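Local coordinates for exopolygalacturonase (Yersinia enterocolitica, PDB 2UVF), which hydrolyses polygalacturonic acid, the backbone of pectin, from its chain ends, as an exo-acting glycoside hydrolase of family 28, at residues T374-G380 / D399-D403; E281-E285 / N429-M433; W274-A280 / P291-S296; V366-H372 / M392-F398. One frame throughout, in Å; residues are numbered along the deposited sequence.

Contact 1: T374-G380 / D399-D403. With NI (nickel (II) ion), chain K; ADA (alpha-D-galactopyranuronic acid), chain C; SO4 (sulfate ion), chain I.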
# COMPACT_ATOMS: atom_id res chain seq x y z
N THR A 374 -3.39 10.11 6.85
CA THR A 374 -3.11 11.19 5.91
C THR A 374 -4.37 11.65 5.20
O THR A 374 -4.29 12.30 4.17
CB THR A 374 -2.04 10.79 4.86
OG1 THR A 374 -2.57 9.80 3.96
CG2 THR A 374 -0.79 10.22 5.52
N TYR A 375 -5.54 11.31 5.75
CA TYR A 375 -6.81 11.78 5.22
C TYR A 375 -6.91 13.23 5.64
O TYR A 375 -6.66 13.52 6.82
CB TYR A 375 -7.98 10.99 5.81
CG TYR A 375 -9.32 11.38 5.23
CD1 TYR A 375 -9.74 10.83 4.02
CD2 TYR A 375 -10.15 12.29 5.87
CE1 TYR A 375 -10.94 11.20 3.46
CE2 TYR A 375 -11.37 12.63 5.32
CZ TYR A 375 -11.75 12.07 4.11
OH TYR A 375 -12.96 12.41 3.53
N ASP A 376 -7.23 14.15 4.73
CA ASP A 376 -7.47 13.89 3.31
C ASP A 376 -6.46 14.69 2.46
O ASP A 376 -6.86 15.51 1.63
CB ASP A 376 -8.91 14.29 2.95
CG ASP A 376 -9.36 13.71 1.64
OD1 ASP A 376 -10.45 14.10 1.17
OD2 ASP A 376 -8.64 12.86 1.08
N ALA A 377 -5.18 14.45 2.68
CA ALA A 377 -4.10 15.14 1.97
C ALA A 377 -4.13 14.81 0.47
O ALA A 377 -4.02 13.63 0.08
CB ALA A 377 -2.77 14.79 2.60
N ASN A 378 -4.32 15.84 -0.36
CA ASN A 378 -4.42 15.66 -1.83
C ASN A 378 -3.21 14.92 -2.40
O ASN A 378 -2.07 15.35 -2.20
CB ASN A 378 -4.62 17.00 -2.54
CG ASN A 378 -5.25 16.86 -3.94
OD1 ASN A 378 -5.95 15.89 -4.25
ND2 ASN A 378 -5.00 17.84 -4.79
N ASN A 379 -3.50 13.81 -3.07
CA ASN A 379 -2.52 12.86 -3.62
C ASN A 379 -1.71 12.11 -2.57
O ASN A 379 -0.68 11.51 -2.88
CB ASN A 379 -1.58 13.54 -4.62
CG ASN A 379 -2.35 14.33 -5.65
OD1 ASN A 379 -2.17 15.54 -5.74
ND2 ASN A 379 -3.26 13.67 -6.39
N GLY A 380 -2.19 12.13 -1.33
CA GLY A 380 -1.47 11.48 -0.26
C GLY A 380 -1.83 10.01 -0.19
O GLY A 380 -2.56 9.58 0.73
N ASP A 399 -5.62 4.97 6.42
CA ASP A 399 -6.60 6.06 6.37
C ASP A 399 -5.88 7.20 5.61
O ASP A 399 -5.08 7.96 6.18
CB ASP A 399 -7.02 6.48 7.80
CG ASP A 399 -8.28 7.31 7.82
OD1 ASP A 399 -9.34 6.76 7.48
OD2 ASP A 399 -8.21 8.50 8.22
N THR A 400 -6.13 7.28 4.30
CA THR A 400 -5.22 7.99 3.41
C THR A 400 -5.96 9.06 2.61
O THR A 400 -7.17 9.00 2.45
CB THR A 400 -4.49 6.99 2.46
OG1 THR A 400 -5.46 6.25 1.71
CG2 THR A 400 -3.63 5.99 3.24
N GLY A 401 -5.21 10.04 2.11
CA GLY A 401 -5.77 11.11 1.31
C GLY A 401 -6.07 10.66 -0.10
O GLY A 401 -6.90 11.27 -0.76
N ASP A 402 -5.40 9.60 -0.55
CA ASP A 402 -5.61 9.05 -1.90
C ASP A 402 -5.67 7.53 -1.85
O ASP A 402 -6.20 6.95 -0.88
CB ASP A 402 -4.49 9.53 -2.85
CG ASP A 402 -4.98 9.69 -4.27
OD1 ASP A 402 -5.07 8.67 -4.98
OD2 ASP A 402 -5.28 10.83 -4.68
N ASP A 403 -5.15 6.86 -2.89
CA ASP A 403 -5.23 5.40 -2.97
C ASP A 403 -4.49 4.87 -1.75
O ASP A 403 -3.53 5.49 -1.31
CB ASP A 403 -4.54 4.85 -4.23
CG ASP A 403 -5.22 5.29 -5.52
OD1 ASP A 403 -6.45 5.57 -5.50
OD2 ASP A 403 -4.53 5.33 -6.58
NI NI K . -8.95 11.61 -0.60
C1 ADA C . -3.97 9.45 -7.76
C2 ADA C . -2.48 9.71 -7.48
C3 ADA C . -1.99 10.68 -8.58
C4 ADA C . -1.91 9.85 -9.87
C5 ADA C . -3.35 9.42 -10.19
C6 ADA C . -3.39 8.51 -11.44
O1 ADA C . -4.77 10.66 -7.83
O2 ADA C . -2.23 10.18 -6.18
O3 ADA C . -0.76 11.37 -8.24
O4 ADA C . -1.15 8.65 -9.58
O5 ADA C . -4.01 8.74 -9.04
O6B ADA C . -3.18 7.28 -11.29
O6A ADA C . -3.63 9.04 -12.55
S SO4 I . -6.70 14.95 -7.82
O1 SO4 I . -7.16 14.45 -6.53
O2 SO4 I . -7.86 15.48 -8.54
O3 SO4 I . -5.73 16.03 -7.64
O4 SO4 I . -6.08 13.86 -8.58
O HOH W 1 -6.14 10.19 8.81
O HOH W 2 -11.07 12.21 -0.52
O HOH W 3 -6.18 12.98 -3.39
O HOH W 4 -9.19 9.89 1.07
O HOH W 5 -8.61 13.54 -2.16
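The phenol ring of Y375 meets T400 at its edge, where T400 O lies near the ring plane and 3.5 Å from Y375 CD1. One face of the same ring is covered by its own neighbour: D376 CB sits over the ring centre, a fold-back consistent with the cis peptide bond between the two residues. The carboxylate of D376 is held by the metal. CG stands anti to the backbone N (chi1 -164°), and OD2 binds the nickel ion at 2.1 Å. G401 O completes the protein's share of the site at 2.1 Å from the nickel ion, and three waters fill further positions. Two of these are tied back to the protein, one donating to D376 OD1 and the other to T400 O. Away from the metal the loops are joined mostly through backbone atoms, with the T374 hydroxyl taking part. T374 N donates to D399 O at 2.8 Å in a nearly straight bond, while G401 N reaches T374 OG1 at 3.2 Å and, weakly, G380 O, which also takes a weak bond from D402 N. D399 has its main polar partner in R432, and N379 OD1 accepts from R330. A water accepts from N379 N (2.8 Å) and can donate to D402 OD2, though acceptors outnumber its protons. The run G401-D402-D403 matches the GDD signature of family 28 glycoside hydrolases, and the galacturonic acid O1 donates to D402 OD2 at 3.2 Å. The cation would probably polarise the D376 carboxylate and the G401 carbonyl, so the metal ties the two loops together immediately before D402 enters the sugar pocket.

Contact 2: E281-E285 / N429-M433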
# COMPACT_ATOMS: atom_id res chain seq x y z
N GLU A 281 -9.65 16.79 14.09
CA GLU A 281 -9.49 15.48 14.69
C GLU A 281 -10.90 14.91 14.73
O GLU A 281 -11.86 15.63 15.01
CB GLU A 281 -8.88 15.61 16.10
CG GLU A 281 -8.75 14.31 16.93
CD GLU A 281 -9.87 14.13 17.98
OE1 GLU A 281 -9.95 13.06 18.63
OE2 GLU A 281 -10.68 15.06 18.17
N ILE A 282 -11.05 13.64 14.36
CA ILE A 282 -12.29 12.90 14.61
C ILE A 282 -12.00 11.76 15.62
O ILE A 282 -10.84 11.46 15.90
CB ILE A 282 -12.94 12.34 13.29
CG1 ILE A 282 -11.98 11.45 12.52
CG2 ILE A 282 -13.51 13.49 12.42
CD1 ILE A 282 -12.65 10.52 11.54
N THR A 283 -13.05 11.19 16.20
CA THR A 283 -12.94 9.98 17.02
C THR A 283 -13.33 8.81 16.10
O THR A 283 -14.40 8.84 15.51
CB THR A 283 -13.87 10.06 18.27
OG1 THR A 283 -13.43 11.11 19.13
CG2 THR A 283 -13.90 8.72 19.07
N ASP A 284 -12.47 7.79 15.97
CA ASP A 284 -12.76 6.65 15.08
C ASP A 284 -13.66 5.56 15.68
O ASP A 284 -14.20 5.75 16.77
CB ASP A 284 -11.50 6.09 14.37
CG ASP A 284 -10.64 5.17 15.25
OD1 ASP A 284 -11.13 4.61 16.27
OD2 ASP A 284 -9.45 4.98 14.89
N GLU A 285 -13.84 4.47 14.95
CA GLU A 285 -14.80 3.40 15.29
C GLU A 285 -14.35 2.53 16.50
O GLU A 285 -15.16 1.84 17.12
CB GLU A 285 -15.12 2.52 14.05
CG GLU A 285 -13.91 1.83 13.38
CD GLU A 285 -13.18 2.69 12.35
OE1 GLU A 285 -13.43 3.92 12.29
OE2 GLU A 285 -12.38 2.13 11.57
N ASN A 429 -4.43 -6.54 6.37
CA ASN A 429 -4.47 -5.07 6.49
C ASN A 429 -5.85 -4.65 6.80
O ASN A 429 -6.83 -5.35 6.46
CB ASN A 429 -4.02 -4.38 5.18
CG ASN A 429 -2.62 -4.76 4.80
OD1 ASN A 429 -1.70 -4.36 5.45
ND2 ASN A 429 -2.47 -5.59 3.75
N TYR A 430 -5.93 -3.50 7.48
CA TYR A 430 -7.21 -2.81 7.66
C TYR A 430 -7.24 -1.51 6.84
O TYR A 430 -6.48 -0.60 7.10
CB TYR A 430 -7.42 -2.52 9.13
CG TYR A 430 -8.77 -1.95 9.49
CD1 TYR A 430 -9.86 -2.78 9.71
CD2 TYR A 430 -8.94 -0.57 9.64
CE1 TYR A 430 -11.10 -2.23 10.07
CE2 TYR A 430 -10.15 -0.03 9.98
CZ TYR A 430 -11.23 -0.86 10.20
OH TYR A 430 -12.45 -0.29 10.57
N PHE A 431 -8.12 -1.45 5.85
CA PHE A 431 -8.26 -0.23 5.04
C PHE A 431 -9.43 0.55 5.59
O PHE A 431 -10.53 -0.00 5.70
CB PHE A 431 -8.48 -0.57 3.56
CG PHE A 431 -7.40 -1.42 2.97
CD1 PHE A 431 -6.33 -0.85 2.30
CD2 PHE A 431 -7.45 -2.82 3.07
CE1 PHE A 431 -5.31 -1.64 1.75
CE2 PHE A 431 -6.45 -3.62 2.53
CZ PHE A 431 -5.37 -3.03 1.86
N ARG A 432 -9.20 1.79 6.01
CA ARG A 432 -10.29 2.68 6.36
C ARG A 432 -10.55 3.56 5.15
O ARG A 432 -10.81 3.05 4.08
CB ARG A 432 -9.99 3.47 7.65
CG ARG A 432 -11.25 3.97 8.37
CD ARG A 432 -10.90 4.60 9.72
NE ARG A 432 -12.03 5.30 10.30
CZ ARG A 432 -12.44 6.52 9.94
NH1 ARG A 432 -13.49 7.07 10.54
NH2 ARG A 432 -11.80 7.18 8.96
N MET A 433 -10.47 4.88 5.28
CA MET A 433 -10.71 5.75 4.13
C MET A 433 -9.56 5.77 3.15
O MET A 433 -8.41 5.49 3.51
CB MET A 433 -11.16 7.17 4.55
CG MET A 433 -12.43 7.10 5.37
SD MET A 433 -13.32 8.58 5.71
CE MET A 433 -13.63 9.21 4.07
O HOH W 6 -15.43 5.99 12.16
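A salt bridge backed by a tyrosine hydroxyl joins E285, just past strand 280-283 of an antiparallel excursion, to R432 and Y430 on a coil of the parallel beta-helix. The two carboxylate oxygens divide the work. E285 OE1 uses its syn lone pair to take R432 NE at 2.8 Å; the bond is almost straight (177°) and lies in the guanidinium plane, to which the carboxylate is nearly coplanar. E285 OE2 is met on its anti side by Y430 OH at 2.6 Å, the hydroxyl standing somewhat out of the carboxylate plane. A bend at chi2 (-86°) folds the glutamate back, while R432 runs extended from CG to NE, and the two chains slide past each other in opposite directions. One water spans E285 OE1 and R432 NH1, lying 2.7 Å from the latter, and I282 CD1 approaches NH1 at 3.7 Å. Since R432 NH2 forms a second salt bridge with D399, the guanidinium is fixed in rotation between two acids. D284 directs OD2 instead to Y94. Around the contact, helix 92-100 touches E285 through Y94 and H97 and Y430 through I95, strand 448-459 borders both residues with Y459, and L290 of strand 289-293 packs on R432.

Contact 3: W274-A280 / P291-S296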
# COMPACT_ATOMS: atom_id res chain seq x y z
N TRP A 274 0.30 20.13 5.15
CA TRP A 274 -1.06 20.66 5.13
C TRP A 274 -1.56 21.10 6.48
O TRP A 274 -1.20 20.50 7.51
CB TRP A 274 -2.03 19.57 4.66
CG TRP A 274 -1.72 19.06 3.35
CD1 TRP A 274 -1.10 17.88 3.05
CD2 TRP A 274 -2.00 19.69 2.13
NE1 TRP A 274 -0.97 17.74 1.70
CE2 TRP A 274 -1.52 18.85 1.10
CE3 TRP A 274 -2.61 20.91 1.78
CZ2 TRP A 274 -1.65 19.18 -0.24
CZ3 TRP A 274 -2.72 21.23 0.45
CH2 TRP A 274 -2.26 20.36 -0.55
N LEU A 275 -2.45 22.08 6.46
CA LEU A 275 -3.19 22.46 7.64
C LEU A 275 -4.22 21.39 7.95
O LEU A 275 -4.60 20.60 7.09
CB LEU A 275 -3.84 23.83 7.43
CG LEU A 275 -2.93 25.08 7.52
CD1 LEU A 275 -3.73 26.29 7.23
CD2 LEU A 275 -2.26 25.23 8.89
N ARG A 276 -4.68 21.36 9.20
CA ARG A 276 -5.76 20.47 9.60
C ARG A 276 -7.08 20.90 8.96
O ARG A 276 -7.24 22.04 8.53
CB ARG A 276 -5.86 20.44 11.13
CG ARG A 276 -4.66 19.78 11.81
CD ARG A 276 -4.61 18.31 11.52
NE ARG A 276 -3.61 17.66 12.35
CZ ARG A 276 -3.85 17.06 13.51
NH1 ARG A 276 -5.08 17.00 13.99
NH2 ARG A 276 -2.85 16.52 14.20
N ALA A 277 -8.04 19.97 8.88
CA ALA A 277 -9.35 20.26 8.29
C ALA A 277 -10.24 21.06 9.25
O ALA A 277 -9.90 21.19 10.43
CB ALA A 277 -10.03 18.97 7.90
N LYS A 278 -11.36 21.59 8.77
CA LYS A 278 -12.31 22.33 9.62
C LYS A 278 -12.48 21.58 10.95
O LYS A 278 -12.20 22.12 12.03
CB LYS A 278 -13.66 22.50 8.91
CG LYS A 278 -14.25 23.88 9.04
CD LYS A 278 -15.80 23.87 9.03
CE LYS A 278 -16.36 25.24 9.46
NZ LYS A 278 -17.81 25.20 9.88
N THR A 279 -12.90 20.31 10.85
CA THR A 279 -12.83 19.37 11.97
C THR A 279 -11.49 18.65 11.90
O THR A 279 -11.27 17.78 11.04
CB THR A 279 -13.98 18.34 11.90
OG1 THR A 279 -15.21 19.03 11.65
CG2 THR A 279 -14.07 17.53 13.18
N ALA A 280 -10.61 19.01 12.83
CA ALA A 280 -9.17 18.73 12.75
C ALA A 280 -8.77 17.36 13.26
O ALA A 280 -7.68 16.87 12.96
CB ALA A 280 -8.41 19.79 13.52
N PRO A 291 -6.21 12.13 13.02
CA PRO A 291 -6.01 13.46 12.45
C PRO A 291 -6.70 13.61 11.10
O PRO A 291 -6.76 12.65 10.33
CB PRO A 291 -4.49 13.56 12.26
CG PRO A 291 -4.05 12.15 12.04
CD PRO A 291 -4.95 11.35 13.01
N GLN A 292 -7.20 14.81 10.83
CA GLN A 292 -7.86 15.11 9.57
C GLN A 292 -7.14 16.28 8.91
O GLN A 292 -7.01 17.33 9.52
CB GLN A 292 -9.33 15.45 9.82
CG GLN A 292 -10.10 14.36 10.60
CD GLN A 292 -10.55 13.24 9.70
OE1 GLN A 292 -9.88 12.20 9.57
NE2 GLN A 292 -11.69 13.44 9.07
N TYR A 293 -6.67 16.09 7.68
CA TYR A 293 -5.93 17.10 6.95
C TYR A 293 -6.81 17.69 5.87
O TYR A 293 -7.66 16.99 5.29
CB TYR A 293 -4.62 16.51 6.41
CG TYR A 293 -3.73 16.01 7.53
CD1 TYR A 293 -3.06 16.92 8.37
CD2 TYR A 293 -3.58 14.64 7.78
CE1 TYR A 293 -2.27 16.48 9.41
CE2 TYR A 293 -2.76 14.17 8.83
CZ TYR A 293 -2.12 15.11 9.64
OH TYR A 293 -1.30 14.69 10.67
N VAL A 294 -6.66 19.00 5.64
CA VAL A 294 -7.54 19.71 4.71
C VAL A 294 -7.45 19.10 3.30
O VAL A 294 -6.35 18.75 2.83
CB VAL A 294 -7.25 21.26 4.69
CG1 VAL A 294 -5.88 21.57 4.11
CG2 VAL A 294 -8.35 22.03 3.95
N ALA A 295 -8.62 18.97 2.65
CA ALA A 295 -8.71 18.56 1.25
C ALA A 295 -8.65 19.73 0.28
O ALA A 295 -9.59 20.54 0.17
CB ALA A 295 -9.97 17.69 0.99
N SER A 296 -7.54 19.82 -0.45
CA SER A 296 -7.23 21.01 -1.24
C SER A 296 -7.20 20.74 -2.74
O SER A 296 -7.37 19.60 -3.17
CB SER A 296 -5.90 21.60 -0.78
OG SER A 296 -5.69 22.90 -1.30
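An antiparallel excursion between turns of the parallel beta-helix brings strand 276-277 beside strand 289-293, with R276 and Y293 as a non-hydrogen-bonded pair. Flanking that pair, V294 N donates to L275 O at 3.0 Å and A277 N to Q292 O at 2.9 Å. The chain then turns a corner at K278 and T279 and comes back to the same partner strand, where Q292 N reaches A280 O at 3.0 Å. This carbonyl has a second donor: R276 NH1, 2.8 Å from A280 O, arrives from the face of the carbonyl plane opposite to Q292 N. A bend at chi2 (-68°) curls the arginine round to that oxygen. Its guanidinium lies flat under P291, whose CB stands 3.7 Å above the plane and over the centre, while R276 NE comes 3.4 Å from Y293 CE1 with the two planes steeply inclined (79°). At the other end W274 brings CZ3 to 3.4 Å from S296 CB, and S296 OG is engaged by D304. Two donors on opposite faces satisfy A280 O, and the arginine's positive charge would probably polarise that carbonyl further; by contrast, Y293 OH is buried with no polar partner in the model, so packing rather than a polar bond at its hydroxyl holds the ring.

Contact 4: V366-H372 / M392-F398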
# COMPACT_ATOMS: atom_id res chain seq x y z
N VAL A 366 9.22 -4.93 2.15
CA VAL A 366 8.23 -5.36 3.14
C VAL A 366 7.71 -4.17 3.93
O VAL A 366 8.51 -3.37 4.45
CB VAL A 366 8.80 -6.48 4.09
CG1 VAL A 366 7.80 -6.80 5.26
CG2 VAL A 366 9.09 -7.74 3.30
N ALA A 367 6.39 -4.02 3.99
CA ALA A 367 5.77 -3.05 4.91
C ALA A 367 4.92 -3.74 5.99
O ALA A 367 3.86 -4.28 5.73
CB ALA A 367 4.97 -1.97 4.16
N ASN A 368 5.42 -3.71 7.22
CA ASN A 368 4.82 -4.43 8.33
C ASN A 368 4.30 -3.47 9.41
O ASN A 368 5.08 -2.87 10.14
CB ASN A 368 5.85 -5.41 8.92
CG ASN A 368 5.33 -6.16 10.15
OD1 ASN A 368 4.13 -6.17 10.44
ND2 ASN A 368 6.24 -6.81 10.87
N GLY A 369 2.98 -3.32 9.51
CA GLY A 369 2.38 -2.66 10.65
C GLY A 369 2.55 -1.16 10.69
O GLY A 369 2.70 -0.56 11.77
N LEU A 370 2.54 -0.56 9.51
CA LEU A 370 2.59 0.90 9.43
C LEU A 370 1.20 1.45 9.68
O LEU A 370 0.19 0.77 9.45
CB LEU A 370 3.14 1.37 8.07
CG LEU A 370 4.37 0.68 7.45
CD1 LEU A 370 4.68 1.28 6.04
CD2 LEU A 370 5.59 0.79 8.31
N ILE A 371 1.14 2.67 10.19
CA ILE A 371 -0.13 3.33 10.44
C ILE A 371 -0.13 4.60 9.57
O ILE A 371 0.69 5.48 9.78
CB ILE A 371 -0.30 3.60 11.98
CG1 ILE A 371 -0.33 2.25 12.75
CG2 ILE A 371 -1.54 4.42 12.27
CD1 ILE A 371 0.16 2.34 14.18
N HIS A 372 -0.99 4.65 8.55
CA HIS A 372 -1.07 5.80 7.64
C HIS A 372 -2.26 6.64 8.05
O HIS A 372 -3.37 6.16 8.03
CB HIS A 372 -1.23 5.35 6.16
CG HIS A 372 -0.35 4.20 5.79
ND1 HIS A 372 0.88 4.36 5.19
CD2 HIS A 372 -0.48 2.87 6.02
CE1 HIS A 372 1.45 3.18 5.05
NE2 HIS A 372 0.65 2.26 5.54
N MET A 392 5.43 -6.80 -0.32
CA MET A 392 4.55 -7.40 0.68
C MET A 392 4.10 -6.32 1.64
O MET A 392 4.91 -5.54 2.07
CB MET A 392 5.33 -8.45 1.45
CG MET A 392 4.50 -9.46 2.14
SD MET A 392 5.57 -10.37 3.28
CE MET A 392 6.49 -11.43 2.16
N VAL A 393 2.79 -6.27 1.91
CA VAL A 393 2.22 -5.36 2.89
C VAL A 393 1.25 -6.12 3.80
O VAL A 393 0.23 -6.65 3.34
CB VAL A 393 1.48 -4.19 2.19
CG1 VAL A 393 0.69 -3.36 3.19
CG2 VAL A 393 2.45 -3.29 1.43
N PHE A 394 1.56 -6.15 5.09
CA PHE A 394 0.68 -6.78 6.06
C PHE A 394 0.62 -6.01 7.38
O PHE A 394 1.54 -5.25 7.69
CB PHE A 394 1.05 -8.26 6.28
CG PHE A 394 2.40 -8.50 6.94
CD1 PHE A 394 2.46 -8.87 8.27
CD2 PHE A 394 3.58 -8.46 6.19
CE1 PHE A 394 3.68 -9.15 8.89
CE2 PHE A 394 4.82 -8.74 6.79
CZ PHE A 394 4.87 -9.08 8.14
N ASN A 395 -0.48 -6.20 8.10
CA ASN A 395 -0.74 -5.52 9.38
C ASN A 395 -0.81 -4.01 9.36
O ASN A 395 -0.75 -3.37 10.40
CB ASN A 395 0.24 -5.98 10.48
CG ASN A 395 0.10 -7.46 10.77
OD1 ASN A 395 -0.74 -8.16 10.17
ND2 ASN A 395 0.96 -7.96 11.67
N ASN A 396 -0.95 -3.44 8.17
CA ASN A 396 -1.03 -1.98 8.01
C ASN A 396 -2.40 -1.47 8.38
O ASN A 396 -3.39 -2.15 8.18
CB ASN A 396 -0.70 -1.58 6.55
CG ASN A 396 0.80 -1.42 6.28
OD1 ASN A 396 1.21 -0.48 5.59
ND2 ASN A 396 1.61 -2.32 6.80
N PHE A 397 -2.46 -0.28 8.96
CA PHE A 397 -3.71 0.48 9.05
C PHE A 397 -3.65 1.59 7.98
O PHE A 397 -2.68 2.31 7.91
CB PHE A 397 -3.87 1.08 10.46
CG PHE A 397 -5.05 2.02 10.62
CD1 PHE A 397 -6.28 1.56 11.10
CD2 PHE A 397 -4.92 3.38 10.35
CE1 PHE A 397 -7.35 2.42 11.27
CE2 PHE A 397 -5.99 4.25 10.51
CZ PHE A 397 -7.20 3.77 10.97
N PHE A 398 -4.69 1.70 7.14
CA PHE A 398 -4.73 2.73 6.07
C PHE A 398 -5.91 3.67 6.29
O PHE A 398 -7.05 3.23 6.35
CB PHE A 398 -4.83 2.13 4.66
CG PHE A 398 -3.59 1.43 4.20
CD1 PHE A 398 -2.59 2.13 3.52
CD2 PHE A 398 -3.43 0.07 4.41
CE1 PHE A 398 -1.42 1.47 3.09
CE2 PHE A 398 -2.29 -0.59 3.97
CZ PHE A 398 -1.29 0.11 3.31
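F394 O is gripped by two donors. G369 N reaches it from across the contact at 3.0 Å, in the carbonyl plane, whereas N396 ND2 comes from its own segment, 3.1 Å from F394 O and well above that plane. The other end of the same amide is engaged too: N396 OD1 accepts from H372 NE2 at 2.8 Å, in a practically straight bond (178°) lying in the imidazole plane. Held at that edge, the H372 ring makes an offset stack with F398, centroids 4.3 Å apart and planes only 5° from parallel. The two side chains lie alongside each other and point the same way, and the F398 ring goes on to meet that of F431. These are successive coils of a right-handed parallel beta-helix, the pectinase fold. Strands 366-368 and 392-394 run in register, A367 N to M392 O at 2.9 Å and F394 N to A367 O at 3.0 Å, and past the turns at G369 and N395 the pairing resumes with F397 N donating to L370 O. On the opposite sheet face from A367 and V393, F394 CG lies between the backbone N and the carbonyl carbon (chi1 67°), which lays the ring against N368: the asparagine CB makes a CH-pi contact 4.3 Å from the F394 ring centroid, and its amide stacks on the ring. N368 ND2 is hydrogen-bonded to Y343 OH, and the F394 ring meets F427 of the adjacent strand 421-427.

Contact 4 supplies the coils from which the metal and sugar loops of contact 1 emerge, their centres about 15 Å apart; D399 N probably bonds H372 O (3.0 Å) where strand passes into loop. Contact 2 adds the next coil, R432 N lying close to F398 O, and reaches contact 1 through the salt bridge of D399 OD1 with R432 NH2 (2.9 Å). Contact 3 shares its excursion with contact 2, where I282 CG1 packs on Q292 CD (3.6 Å), and flanks contact 1 on its other segment: Y375 O lies 2.7 Å from Y293 N. Contacts 3 and 4 do not touch. Of the four, contact 1 alone contains D376 and G401, which bind its nickel ion, and residues of the glycan pocket.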